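PDB 5LY8: tail component from Lactobacillus phage J-1, which probably acts in host recognition as an evolved distal tail protein whose second carbohydrate binding module binds sugars of the Lactobacillus casei surface. Local coordinates for residues N32-Y40 with R111-I122. Sequence-based numbering, arbitrary orientation.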
loop_
_atom_site.group_PDB
_atom_site.type_symbol
_atom_site.label_atom_id
_atom_site.label_comp_id
_atom_site.label_asym_id
_atom_site.label_seq_id
_atom_site.Cartn_x
_atom_site.Cartn_y
_atom_site.Cartn_z
ATOM N N ASN A 32 11.797 -5.471 5.917
ATOM C CA ASN A 32 12.096 -6.487 4.923
ATOM C C ASN A 32 11.680 -7.917 5.293
ATOM O O ASN A 32 12.369 -8.877 4.916
ATOM C CB ASN A 32 13.589 -6.406 4.552
ATOM C CG ASN A 32 13.899 -5.060 3.963
ATOM O OD1 ASN A 32 13.107 -4.534 3.169
ATOM N ND2 ASN A 32 15.059 -4.512 4.264
ATOM N N ASN A 33 10.513 -8.072 5.934
ATOM C CA ASN A 33 10.042 -9.407 6.309
ATOM C C ASN A 33 8.516 -9.474 6.285
ATOM O O ASN A 33 7.902 -10.166 7.122
ATOM C CB ASN A 33 10.607 -9.787 7.696
ATOM C CG ASN A 33 9.976 -9.013 8.830
ATOM O OD1 ASN A 33 9.406 -7.928 8.637
ATOM N ND2 ASN A 33 9.966 -9.590 10.030
ATOM N N GLY A 34 7.908 -8.764 5.339
ATOM C CA GLY A 34 6.462 -8.737 5.230
ATOM C C GLY A 34 5.923 -9.536 4.071
ATOM O O GLY A 34 6.562 -10.474 3.588
ATOM N N VAL A 35 4.741 -9.142 3.613
ATOM C CA VAL A 35 4.035 -9.871 2.561
ATOM C C VAL A 35 3.853 -8.958 1.363
ATOM O O VAL A 35 3.387 -7.820 1.503
ATOM C CB VAL A 35 2.650 -10.360 3.050
ATOM C CG1 VAL A 35 2.010 -11.274 2.015
ATOM C CG2 VAL A 35 2.735 -11.061 4.411
ATOM N N THR A 36 4.239 -9.448 0.178
ATOM C CA THR A 36 4.062 -8.713 -1.087
ATOM C C THR A 36 2.977 -9.360 -1.920
ATOM O O THR A 36 2.680 -10.534 -1.721
ATOM C CB THR A 36 5.356 -8.656 -1.905
ATOM O OG1 THR A 36 5.708 -9.983 -2.345
ATOM C CG2 THR A 36 6.484 -8.039 -1.130
ATOM N N ALA A 37 2.354 -8.601 -2.830
ATOM C CA ALA A 37 1.234 -9.082 -3.618
ATOM C C ALA A 37 1.549 -9.296 -5.093
ATOM O O ALA A 37 0.945 -10.171 -5.721
ATOM C CB ALA A 37 0.057 -8.119 -3.477
ATOM N N PHE A 38 2.483 -8.518 -5.675
ATOM C CA PHE A 38 2.741 -8.594 -7.116
ATOM C C PHE A 38 2.913 -10.060 -7.539
ATOM O O PHE A 38 3.784 -10.763 -7.013
ATOM C CB PHE A 38 3.979 -7.788 -7.486
ATOM C CG PHE A 38 4.254 -7.867 -8.966
ATOM C CD1 PHE A 38 3.407 -7.252 -9.882
ATOM C CD2 PHE A 38 5.331 -8.591 -9.444
ATOM C CE1 PHE A 38 3.658 -7.337 -11.247
ATOM C CE2 PHE A 38 5.565 -8.687 -10.820
ATOM C CZ PHE A 38 4.728 -8.059 -11.708
ATOM N N PRO A 39 2.100 -10.536 -8.501
ATOM C CA PRO A 39 2.139 -11.970 -8.867
ATOM C C PRO A 39 3.229 -12.228 -9.894
ATOM O O PRO A 39 2.970 -12.439 -11.095
ATOM C CB PRO A 39 0.738 -12.222 -9.436
ATOM C CG PRO A 39 0.333 -10.897 -10.027
ATOM C CD PRO A 39 0.974 -9.832 -9.158
ATOM N N TYR A 40 4.479 -12.216 -9.404
ATOM C CA TYR A 40 5.639 -12.380 -10.281
ATOM C C TYR A 40 5.555 -13.619 -11.146
ATOM O O TYR A 40 6.004 -13.604 -12.289
ATOM C CB TYR A 40 6.941 -12.430 -9.444
ATOM C CG TYR A 40 6.963 -13.487 -8.354
ATOM C CD1 TYR A 40 6.481 -13.204 -7.082
ATOM C CD2 TYR A 40 7.451 -14.771 -8.603
ATOM C CE1 TYR A 40 6.503 -14.164 -6.072
ATOM C CE2 TYR A 40 7.443 -15.750 -7.604
ATOM C CZ TYR A 40 6.982 -15.425 -6.339
ATOM O OH TYR A 40 6.989 -16.361 -5.324
ATOM N N ARG A 111 7.152 0.952 -8.265
ATOM C CA ARG A 111 5.911 0.397 -7.741
ATOM C C ARG A 111 5.874 0.637 -6.252
ATOM O O ARG A 111 6.913 0.567 -5.593
ATOM C CB ARG A 111 5.867 -1.138 -8.023
ATOM C CG ARG A 111 4.751 -1.908 -7.341
ATOM C CD ARG A 111 4.841 -3.405 -7.684
ATOM N NE ARG A 111 3.650 -4.127 -7.224
ATOM C CZ ARG A 111 2.511 -4.201 -7.881
ATOM N NH1 ARG A 111 2.392 -3.647 -9.086
ATOM N NH2 ARG A 111 1.473 -4.810 -7.342
ATOM N N PHE A 112 4.664 0.842 -5.700
ATOM C CA PHE A 112 4.474 0.686 -4.265
ATOM C C PHE A 112 3.254 -0.159 -4.005
ATOM O O PHE A 112 2.331 -0.204 -4.823
ATOM C CB PHE A 112 4.447 1.994 -3.453
ATOM C CG PHE A 112 3.334 2.966 -3.720
ATOM C CD1 PHE A 112 2.025 2.671 -3.354
ATOM C CD2 PHE A 112 3.607 4.238 -4.200
ATOM C CE1 PHE A 112 1.001 3.603 -3.552
ATOM C CE2 PHE A 112 2.590 5.186 -4.337
ATOM C CZ PHE A 112 1.300 4.870 -3.991
ATOM N N GLU A 113 3.286 -0.863 -2.872
ATOM C CA GLU A 113 2.159 -1.620 -2.344
ATOM C C GLU A 113 1.914 -1.206 -0.920
ATOM O O GLU A 113 2.860 -1.134 -0.125
ATOM C CB GLU A 113 2.412 -3.133 -2.373
ATOM C CG GLU A 113 2.503 -3.708 -3.769
ATOM C CD GLU A 113 2.712 -5.205 -3.806
ATOM O OE1 GLU A 113 2.721 -5.860 -2.731
ATOM O OE2 GLU A 113 2.891 -5.725 -4.938
ATOM N N PHE A 114 0.640 -0.981 -0.582
ATOM C CA PHE A 114 0.176 -0.846 0.796
ATOM C C PHE A 114 -0.781 -2.017 1.003
ATOM O O PHE A 114 -1.850 -2.082 0.376
ATOM C CB PHE A 114 -0.476 0.504 1.075
ATOM C CG PHE A 114 0.534 1.628 1.031
ATOM C CD1 PHE A 114 1.516 1.727 1.996
ATOM C CD2 PHE A 114 0.534 2.546 -0.004
ATOM C CE1 PHE A 114 2.478 2.750 1.942
ATOM C CE2 PHE A 114 1.487 3.584 -0.050
ATOM C CZ PHE A 114 2.444 3.683 0.936
ATOM N N ASN A 115 -0.359 -2.973 1.850
ATOM C CA ASN A 115 -1.033 -4.248 2.020
ATOM C C ASN A 115 -1.510 -4.489 3.417
ATOM O O ASN A 115 -0.824 -4.129 4.382
ATOM C CB ASN A 115 -0.016 -5.372 1.678
ATOM C CG ASN A 115 0.479 -5.303 0.261
ATOM O OD1 ASN A 115 -0.190 -4.733 -0.598
ATOM N ND2 ASN A 115 1.657 -5.843 -0.008
ATOM N N LEU A 116 -2.682 -5.128 3.517
ATOM C CA LEU A 116 -3.239 -5.618 4.778
ATOM C C LEU A 116 -3.283 -7.132 4.653
ATOM O O LEU A 116 -3.680 -7.672 3.608
ATOM C CB LEU A 116 -4.619 -5.028 5.049
ATOM C CG LEU A 116 -4.583 -3.512 5.281
ATOM C CD1 LEU A 116 -5.961 -2.940 5.258
ATOM C CD2 LEU A 116 -3.867 -3.139 6.596
ATOM N N THR A 117 -2.862 -7.813 5.723
ATOM C CA THR A 117 -2.676 -9.255 5.705
ATOM C C THR A 117 -3.335 -9.936 6.868
ATOM O O THR A 117 -3.699 -9.287 7.851
ATOM C CB THR A 117 -1.152 -9.551 5.698
ATOM O OG1 THR A 117 -0.546 -9.095 6.917
ATOM C CG2 THR A 117 -0.430 -8.900 4.507
ATOM N N TYR A 118 -3.450 -11.257 6.766
ATOM C CA TYR A 118 -3.931 -12.098 7.854
ATOM C C TYR A 118 -3.167 -13.390 7.805
ATOM O O TYR A 118 -3.161 -14.075 6.768
ATOM C CB TYR A 118 -5.444 -12.382 7.821
ATOM C CG TYR A 118 -5.927 -13.082 9.077
ATOM C CD1 TYR A 118 -5.881 -12.441 10.309
ATOM C CD2 TYR A 118 -6.388 -14.396 9.040
ATOM C CE1 TYR A 118 -6.296 -13.080 11.470
ATOM C CE2 TYR A 118 -6.831 -15.031 10.196
ATOM C CZ TYR A 118 -6.791 -14.362 11.405
ATOM O OH TYR A 118 -7.208 -14.983 12.557
ATOM N N GLN A 119 -2.549 -13.783 8.928
ATOM C CA GLN A 119 -1.786 -15.027 9.033
ATOM C C GLN A 119 -0.845 -15.224 7.835
ATOM O O GLN A 119 -0.730 -16.333 7.312
ATOM C CB GLN A 119 -2.705 -16.251 9.303
ATOM C CG GLN A 119 -3.449 -16.091 10.629
ATOM C CD GLN A 119 -4.323 -17.270 11.028
ATOM O OE1 GLN A 119 -4.991 -17.967 10.220
ATOM N NE2 GLN A 119 -4.439 -17.459 12.323
ATOM N N GLY A 120 -0.194 -14.137 7.399
ATOM C CA GLY A 120 0.815 -14.220 6.360
ATOM C C GLY A 120 0.318 -14.125 4.935
ATOM O O GLY A 120 1.131 -14.248 4.006
ATOM N N LYS A 121 -0.985 -13.932 4.727
ATOM C CA LYS A 121 -1.535 -13.838 3.380
ATOM C C LYS A 121 -2.113 -12.468 3.145
ATOM O O LYS A 121 -2.670 -11.855 4.063
ATOM C CB LYS A 121 -2.635 -14.893 3.189
ATOM C CG LYS A 121 -2.081 -16.322 3.130
ATOM C CD LYS A 121 -3.156 -17.324 2.670
ATOM C CE LYS A 121 -2.674 -18.758 2.739
ATOM N NZ LYS A 121 -1.701 -19.047 1.656
ATOM N N ILE A 122 -2.028 -11.981 1.903
ATOM C CA ILE A 122 -2.701 -10.756 1.520
ATOM C C ILE A 122 -4.213 -10.904 1.680
ATOM O O ILE A 122 -4.810 -11.888 1.211
ATOM C CB ILE A 122 -2.399 -10.425 0.037
ATOM C CG1 ILE A 122 -0.899 -10.202 -0.240
ATOM C CG2 ILE A 122 -3.249 -9.226 -0.457
ATOM C CD1 ILE A 122 -0.324 -8.901 0.422
#
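Across the outward side of a beta-sandwich sheet runs the loop V35–F38, and the carboxylate of E113, on strand 110-118, meets its backbone there as a worked example of one acid fastening a segment of irregular backbone. The two oxygens divide the work: OE1 accepts A37 N at 2.8 Å and OE2 accepts F38 N at 2.9 Å, both on their syn sides, the second bond the more bent. The extended E113 side chain, with CD anti to CA about the CB–CG bond (chi2 -178°), lifts the group to the loop. On the anti sides, R111 delivers NE and NH2 together to OE2, within its guanidinium plane, as a side-on salt bridge, while N115 ND2 gives OE1 a nearly straight bond (175°). Five N-H groups thus fix the carboxylate's rotation and would probably favour its charged form. N115 ND2 also reaches V35 O at 3.0 Å, and S125 OG holds OD1 of the same amide. Over one face of the R111 guanidinium lies F38, its CD1 3.8 Å from CZ and the two planes 56° apart; W73 meets the F38 ring edge-to-face. At the other end V35 makes apolar contacts, CB against T117 CG2 at 3.7 Å and CG1 against I122 CD1, while its CG2 methyl lies in van der Waals contact with G120 O of the type I' turn Y118–K121. Alternate residues F112, F114 and L116 point into the core, with F114 and L116 packing on strand 94-103, the inside-outside alternation of a two-sheet sandwich, consistent with the concanavalin-like fold of this carbohydrate binding module.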